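PDB 3HDX: SusD superfamily protein from Bacteroides thetaiotaomicron VPI-5482, which probably binds polysaccharide at the outer membrane as a SusD-family lipoprotein, serving carbohydrate uptake. Local coordinates for residues Tyr49-Leu54 with Tyr66-Lys71; Asn60-Pro65 with Ile456-Ser461. All blocks are in the same frame, centred on the assembly; numbering follows the deposited sequence. Where two conformers were deposited one is given.

Both contacts involve the same short piece of chain, where a loop after helix 52-58 brings the chain back to begin helix 67-73 beside the start of the first. Contact 1 joins the starts of those two helices near the surface. Contact 2 is more buried and fixes the loop between them on residues 456-461, which lie 391 residues further along the chain. Their chemistry follows their place. Contact 1 mixes a tyrosine ring, a leucine pair, an internal salt bridge and a bridging water. Contact 2 is almost wholly apolar across its interface, a leucine on tryptophan and proline. The two touch through Leu-69 and Lys-70; CD1 of Leu-69 lies 3.5 Å from Lys-64 O.

Contact 1 of 2, residues Tyr49-Leu54 with Tyr66-Lys71; sequences YKRSDL and YDLLKK
Tyr-66 lays one face of its ring over the backbone of Ser-52 and Asp-53. The CA of Asp-53 stands 4.0 Å from the ring centroid and 17° off the ring normal, a CH-pi contact. At the far end of the ring, Tyr-66 OH reaches Ser-52 CB at 3.4 Å. An alanine here would remove the ring over Ser-52 and Asp-53 and would probably loosen the start of helix 52-58 against helix 67-73. This is a surface contact between the N-terminal ends of two helices joined by a short loop, within the N-terminal SusD-like family region.

Next along the helix, Leu-68 has CG anti to its backbone N (chi1 175°). Its CD2 meets Leu-54 CD2 at 3.6 Å, where the two side chains cross obliquely.

No direct hydrogen bond joins the segments, but one water does. It donates to Asp-53 OD2 at 2.8 Å and accepts from Leu-68 N at 2.9 Å.

The second shell sets the carboxylate. Asp-53 CG takes the crowded position between its backbone N and carbonyl carbon (chi1 60°). Arg-51, the N-cap residue of helix 52-58, grips it side-on. Its NE binds OD1 of Asp-53, and its NH2 binds OD2 of Asp-53 at 2.9 Å. Both oxygens use their syn lone pairs, and both lie close to the guanidinium plane. The Arg-51 chain bends at chi3 to get there, and Leu-54 CG lies over one guanidinium face. Leu-54 packs on Ile-37 and Leu-41 of helix 34-41.

OD2 of Asp-53 thus serves both the arginine and the water. The salt bridge is likely to keep the carboxylate ionised, and the resulting charge would probably favour the water that links the two helices.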
loop_
_atom_site.group_PDB
_atom_site.type_symbol
_atom_site.label_atom_id
_atom_site.label_comp_id
_atom_site.label_asym_id
_atom_site.label_seq_id
_atom_site.Cartn_x
_atom_site.Cartn_y
_atom_site.Cartn_z
ATOM N N TYR A 49 -5.308 -19.135 -12.681
ATOM C CA TYR A 49 -5.045 -20.444 -13.270
ATOM C C TYR A 49 -6.201 -21.418 -13.090
ATOM O O TYR A 49 -6.676 -22.011 -14.076
ATOM C CB TYR A 49 -3.777 -21.033 -12.672
ATOM C CG TYR A 49 -3.259 -22.244 -13.415
ATOM C CD1 TYR A 49 -2.488 -22.086 -14.549
ATOM C CD2 TYR A 49 -3.530 -23.515 -12.964
ATOM C CE1 TYR A 49 -1.992 -23.204 -15.260
ATOM C CE2 TYR A 49 -3.042 -24.662 -13.662
ATOM C CZ TYR A 49 -2.297 -24.485 -14.807
ATOM O OH TYR A 49 -1.797 -25.588 -15.492
ATOM N N LYS A 50 -6.651 -21.565 -11.840
ATOM C CA LYS A 50 -7.726 -22.517 -11.538
ATOM C C LYS A 50 -8.696 -22.184 -10.439
ATOM O O LYS A 50 -9.794 -22.704 -10.465
ATOM C CB LYS A 50 -7.125 -23.933 -11.272
ATOM C CG LYS A 50 -6.346 -24.163 -10.002
ATOM C CD LYS A 50 -5.937 -25.689 -9.832
ATOM N N ARG A 51 -8.307 -21.356 -9.463
ATOM C CA ARG A 51 -9.157 -21.155 -8.286
ATOM C C ARG A 51 -10.389 -20.300 -8.536
ATOM O O ARG A 51 -10.276 -19.133 -8.888
ATOM C CB ARG A 51 -8.346 -20.603 -7.126
ATOM C CG ARG A 51 -7.435 -21.610 -6.515
ATOM C CD ARG A 51 -6.581 -21.100 -5.418
ATOM N NE ARG A 51 -7.307 -20.427 -4.342
ATOM C CZ ARG A 51 -6.718 -19.872 -3.267
ATOM N NH1 ARG A 51 -5.393 -19.933 -3.075
ATOM N NH2 ARG A 51 -7.472 -19.240 -2.360
ATOM N N SER A 52 -11.570 -20.853 -8.252
ATOM C CA SER A 52 -12.812 -20.099 -8.445
ATOM C C SER A 52 -12.936 -18.954 -7.423
ATOM O O SER A 52 -13.536 -17.931 -7.730
ATOM C CB SER A 52 -14.063 -21.007 -8.409
ATOM O OG SER A 52 -14.018 -21.990 -9.440
ATOM N N ASP A 53 -12.363 -19.126 -6.227
ATOM C CA ASP A 53 -12.418 -18.066 -5.187
ATOM C C ASP A 53 -11.629 -16.824 -5.620
ATOM O O ASP A 53 -12.138 -15.714 -5.607
ATOM C CB ASP A 53 -12.083 -18.569 -3.758
ATOM C CG ASP A 53 -10.714 -19.172 -3.607
ATOM O OD1 ASP A 53 -9.943 -19.308 -4.581
ATOM O OD2 ASP A 53 -10.321 -19.486 -2.460
ATOM N N LEU A 54 -10.419 -17.051 -6.108
ATOM C CA LEU A 54 -9.590 -15.943 -6.670
ATOM C C LEU A 54 -10.277 -15.351 -7.897
ATOM O O LEU A 54 -10.299 -14.145 -8.069
ATOM C CB LEU A 54 -8.197 -16.459 -7.008
ATOM C CG LEU A 54 -7.310 -16.990 -5.880
ATOM C CD1 LEU A 54 -5.949 -17.449 -6.406
ATOM C CD2 LEU A 54 -7.102 -15.943 -4.770
ATOM N N TYR A 66 -17.569 -18.199 -1.000
ATOM C CA TYR A 66 -16.203 -18.679 -0.833
ATOM C C TYR A 66 -15.668 -18.179 0.485
ATOM O O TYR A 66 -15.803 -16.991 0.809
ATOM C CB TYR A 66 -15.288 -18.267 -2.005
ATOM C CG TYR A 66 -15.732 -18.831 -3.319
ATOM C CD1 TYR A 66 -15.636 -20.212 -3.577
ATOM C CD2 TYR A 66 -16.276 -18.016 -4.301
ATOM C CE1 TYR A 66 -16.068 -20.729 -4.787
ATOM C CE2 TYR A 66 -16.695 -18.533 -5.531
ATOM C CZ TYR A 66 -16.604 -19.881 -5.756
ATOM O OH TYR A 66 -17.033 -20.383 -6.964
ATOM N N ASP A 67 -15.056 -19.082 1.239
ATOM C CA ASP A 67 -14.489 -18.767 2.546
ATOM C C ASP A 67 -13.440 -17.617 2.481
ATOM O O ASP A 67 -13.388 -16.770 3.358
ATOM C CB ASP A 67 -13.854 -20.019 3.158
ATOM C CG ASP A 67 -13.612 -19.903 4.665
ATOM O OD1 ASP A 67 -14.480 -19.399 5.387
ATOM O OD2 ASP A 67 -12.555 -20.386 5.113
ATOM N N LEU A 68 -12.633 -17.596 1.420
ATOM C CA LEU A 68 -11.631 -16.542 1.247
ATOM C C LEU A 68 -12.284 -15.178 1.308
ATOM O O LEU A 68 -11.758 -14.272 1.959
ATOM C CB LEU A 68 -10.902 -16.667 -0.097
ATOM C CG LEU A 68 -9.910 -15.530 -0.448
ATOM C CD1 LEU A 68 -8.800 -15.434 0.603
ATOM C CD2 LEU A 68 -9.307 -15.783 -1.868
ATOM N N LEU A 69 -13.381 -15.040 0.569
ATOM C CA LEU A 69 -14.098 -13.774 0.494
ATOM C C LEU A 69 -14.645 -13.369 1.858
ATOM O O LEU A 69 -14.526 -12.179 2.272
ATOM C CB LEU A 69 -15.227 -13.811 -0.542
ATOM C CG LEU A 69 -14.848 -13.978 -2.017
ATOM C CD1 LEU A 69 -16.084 -14.137 -2.900
ATOM C CD2 LEU A 69 -13.982 -12.912 -2.506
ATOM N N LYS A 70 -15.212 -14.340 2.582
ATOM C CA LYS A 70 -15.749 -14.061 3.905
ATOM C C LYS A 70 -14.641 -13.581 4.868
ATOM O O LYS A 70 -14.820 -12.611 5.617
ATOM C CB LYS A 70 -16.472 -15.307 4.451
ATOM C CG LYS A 70 -17.678 -15.702 3.612
ATOM C CD LYS A 70 -18.431 -16.856 4.203
ATOM C CE LYS A 70 -19.574 -17.196 3.275
ATOM N NZ LYS A 70 -19.050 -17.298 1.906
ATOM N N LYS A 71 -13.500 -14.258 4.850
ATOM C CA LYS A 71 -12.351 -13.910 5.706
ATOM C C LYS A 71 -11.764 -12.535 5.398
ATOM O O LYS A 71 -11.490 -11.728 6.299
ATOM C CB LYS A 71 -11.253 -14.961 5.558
ATOM C CG LYS A 71 -11.601 -16.314 6.195
ATOM C CD LYS A 71 -10.525 -17.318 5.806
ATOM C CE LYS A 71 -10.462 -18.556 6.700
ATOM N NZ LYS A 71 -9.569 -19.555 5.928
HETATM O O HOH W 1 -12.253 -19.772 -0.509
#

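Contact 2 of 2, residues Asn60-Pro65 with Ile456-Ser461; sequences NELNKP and IYWPVS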
loop_
_atom_site.group_PDB
_atom_site.type_symbol
_atom_site.label_atom_id
_atom_site.label_comp_id
_atom_site.label_asym_id
_atom_site.label_seq_id
_atom_site.Cartn_x
_atom_site.Cartn_y
_atom_site.Cartn_z
ATOM N N ASN A 60 -14.978 -9.179 -9.284
ATOM C CA ASN A 60 -15.791 -8.345 -8.386
ATOM C C ASN A 60 -17.120 -9.010 -7.967
ATOM O O ASN A 60 -18.108 -8.304 -7.720
ATOM C CB ASN A 60 -16.049 -6.936 -8.953
ATOM C CG ASN A 60 -16.488 -5.947 -7.869
ATOM O OD1 ASN A 60 -15.977 -6.019 -6.757
ATOM N ND2 ASN A 60 -17.481 -5.074 -8.169
ATOM N N GLU A 61 -17.118 -10.355 -7.877
ATOM C CA GLU A 61 -18.289 -11.138 -7.452
ATOM C C GLU A 61 -18.060 -11.471 -5.982
ATOM O O GLU A 61 -17.886 -12.632 -5.597
ATOM C CB GLU A 61 -18.419 -12.405 -8.301
ATOM C CG GLU A 61 -18.797 -12.143 -9.733
ATOM C CD GLU A 61 -20.270 -11.785 -9.894
ATOM O OE1 GLU A 61 -21.002 -11.847 -8.879
ATOM O OE2 GLU A 61 -20.677 -11.458 -11.038
ATOM N N LEU A 62 -18.074 -10.413 -5.147
ATOM C CA LEU A 62 -17.664 -10.542 -3.752
ATOM C C LEU A 62 -18.667 -11.169 -2.774
ATOM O O LEU A 62 -18.316 -11.412 -1.621
ATOM C CB LEU A 62 -17.172 -9.182 -3.236
ATOM C CG LEU A 62 -16.127 -8.436 -4.074
ATOM C CD1 LEU A 62 -15.708 -7.168 -3.309
ATOM C CD2 LEU A 62 -14.916 -9.309 -4.431
ATOM N N ASN A 63 -19.876 -11.404 -3.288
ATOM C CA ASN A 63 -20.942 -12.116 -2.542
ATOM C C ASN A 63 -20.997 -13.607 -2.830
ATOM O O ASN A 63 -21.863 -14.328 -2.256
ATOM C CB ASN A 63 -22.321 -11.503 -2.811
ATOM C CG ASN A 63 -22.748 -10.579 -1.743
ATOM O OD1 ASN A 63 -22.050 -10.382 -0.742
ATOM N ND2 ASN A 63 -23.913 -9.989 -1.938
ATOM N N LYS A 64 -20.084 -14.126 -3.656
ATOM C CA LYS A 64 -20.062 -15.571 -3.924
ATOM C C LYS A 64 -19.667 -16.333 -2.659
ATOM O O LYS A 64 -18.917 -15.812 -1.826
ATOM C CB LYS A 64 -19.215 -15.925 -5.159
ATOM C CG LYS A 64 -19.939 -15.555 -6.468
ATOM C CD LYS A 64 -19.210 -16.082 -7.677
ATOM C CE LYS A 64 -20.047 -15.934 -8.947
ATOM N NZ LYS A 64 -19.324 -16.257 -10.242
ATOM N N PRO A 65 -20.192 -17.569 -2.490
ATOM C CA PRO A 65 -19.997 -18.331 -1.239
ATOM C C PRO A 65 -18.631 -19.015 -1.078
ATOM O O PRO A 65 -18.534 -20.269 -1.059
ATOM C CB PRO A 65 -21.152 -19.372 -1.315
ATOM C CG PRO A 65 -21.195 -19.722 -2.768
ATOM C CD PRO A 65 -21.009 -18.344 -3.462
ATOM N N ILE A 456 -17.842 -0.679 -5.449
ATOM C CA ILE A 456 -16.379 -0.582 -5.379
ATOM C C ILE A 456 -15.849 -0.960 -3.999
ATOM O O ILE A 456 -14.615 -1.017 -3.807
ATOM C CB ILE A 456 -15.854 0.830 -5.739
ATOM C CG1 ILE A 456 -16.438 1.920 -4.815
ATOM C CG2 ILE A 456 -16.052 1.095 -7.255
ATOM C CD1 ILE A 456 -15.634 3.218 -4.838
ATOM N N TYR A 457 -16.736 -1.236 -3.040
ATOM C CA TYR A 457 -16.303 -1.684 -1.707
ATOM C C TYR A 457 -16.629 -3.144 -1.497
ATOM O O TYR A 457 -17.370 -3.776 -2.270
ATOM C CB TYR A 457 -16.975 -0.811 -0.638
ATOM C CG TYR A 457 -16.673 0.647 -0.833
ATOM C CD1 TYR A 457 -15.372 1.090 -0.784
ATOM C CD2 TYR A 457 -17.676 1.582 -1.066
ATOM C CE1 TYR A 457 -15.063 2.409 -0.949
ATOM C CE2 TYR A 457 -17.371 2.925 -1.270
ATOM C CZ TYR A 457 -16.040 3.331 -1.201
ATOM O OH TYR A 457 -15.657 4.669 -1.349
ATOM N N TRP A 458 -16.010 -3.695 -0.474
ATOM C CA TRP A 458 -16.234 -5.070 -0.044
ATOM C C TRP A 458 -17.454 -5.137 0.844
ATOM O O TRP A 458 -17.806 -4.174 1.544
ATOM C CB TRP A 458 -15.026 -5.635 0.737
ATOM C CG TRP A 458 -13.941 -6.033 -0.167
ATOM C CD1 TRP A 458 -13.128 -5.194 -0.913
ATOM C CD2 TRP A 458 -13.514 -7.369 -0.444
ATOM N NE1 TRP A 458 -12.228 -5.955 -1.631
ATOM C CE2 TRP A 458 -12.423 -7.286 -1.351
ATOM C CE3 TRP A 458 -13.937 -8.643 0.006
ATOM C CZ2 TRP A 458 -11.780 -8.437 -1.872
ATOM C CZ3 TRP A 458 -13.271 -9.773 -0.479
ATOM C CH2 TRP A 458 -12.209 -9.662 -1.414
ATOM N N PRO A 459 -18.130 -6.295 0.847
ATOM C CA PRO A 459 -19.192 -6.466 1.832
ATOM C C PRO A 459 -18.607 -6.489 3.261
ATOM O O PRO A 459 -17.432 -6.785 3.435
ATOM C CB PRO A 459 -19.761 -7.843 1.487
ATOM C CG PRO A 459 -18.808 -8.507 0.677
ATOM C CD PRO A 459 -17.937 -7.502 0.038
ATOM N N VAL A 460 -19.438 -6.112 4.233
ATOM C CA VAL A 460 -19.157 -6.298 5.640
ATOM C C VAL A 460 -19.436 -7.785 5.962
ATOM O O VAL A 460 -20.423 -8.357 5.513
ATOM C CB VAL A 460 -20.024 -5.351 6.519
ATOM C CG1 VAL A 460 -19.788 -5.584 8.031
ATOM C CG2 VAL A 460 -19.738 -3.905 6.146
ATOM N N SER A 461 -18.543 -8.415 6.708
ATOM C CA SER A 461 -18.730 -9.821 7.075
ATOM C C SER A 461 -20.028 -9.976 7.873
ATOM O O SER A 461 -20.329 -9.181 8.771
ATOM C CB SER A 461 -17.569 -10.340 7.915
ATOM O OG SER A 461 -17.914 -11.615 8.485
#
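This is a buried apolar contact between two loops far apart in sequence. One, between helices 52-58 and 67-73, belongs to the N-terminal family region; the other, between helices 445-453 and 462-467, to the C-terminal SusD family region. The contact ties the two together. Leu-62 carries it. Its CG is anti to the carbonyl carbon (chi1 -51°), which sends the side chain onto the Trp-458 indole. The CD1 methyl sits over the centre of one indole face, 3.7 Å from the centroid of the five-membered ring, a CH-pi contact. CD2 of Leu-62 lies 4.1 Å from CH2 of Trp-458, over the benzo side. Beside the indole, Pro-459 CD packs on Leu-62 CB at 3.8 Å.

Leu-62 is set by a type I turn from Glu-61 to Lys-64, just after the Schellman motif at Asn-60 that ends helix 52-58. Asn-63 OD1 grazes Pro-459, while its ND2 bonds to Trp-477 O. Asn-60 OD1 bonds to Arg-42.

Trp-458 also packs on Leu-69 and Val-72 of helix 67-73, and on Ile-128 and Trp-129 of helix 104-129. Leu-62 thus covers one face of a tryptophan that also packs against these two helices.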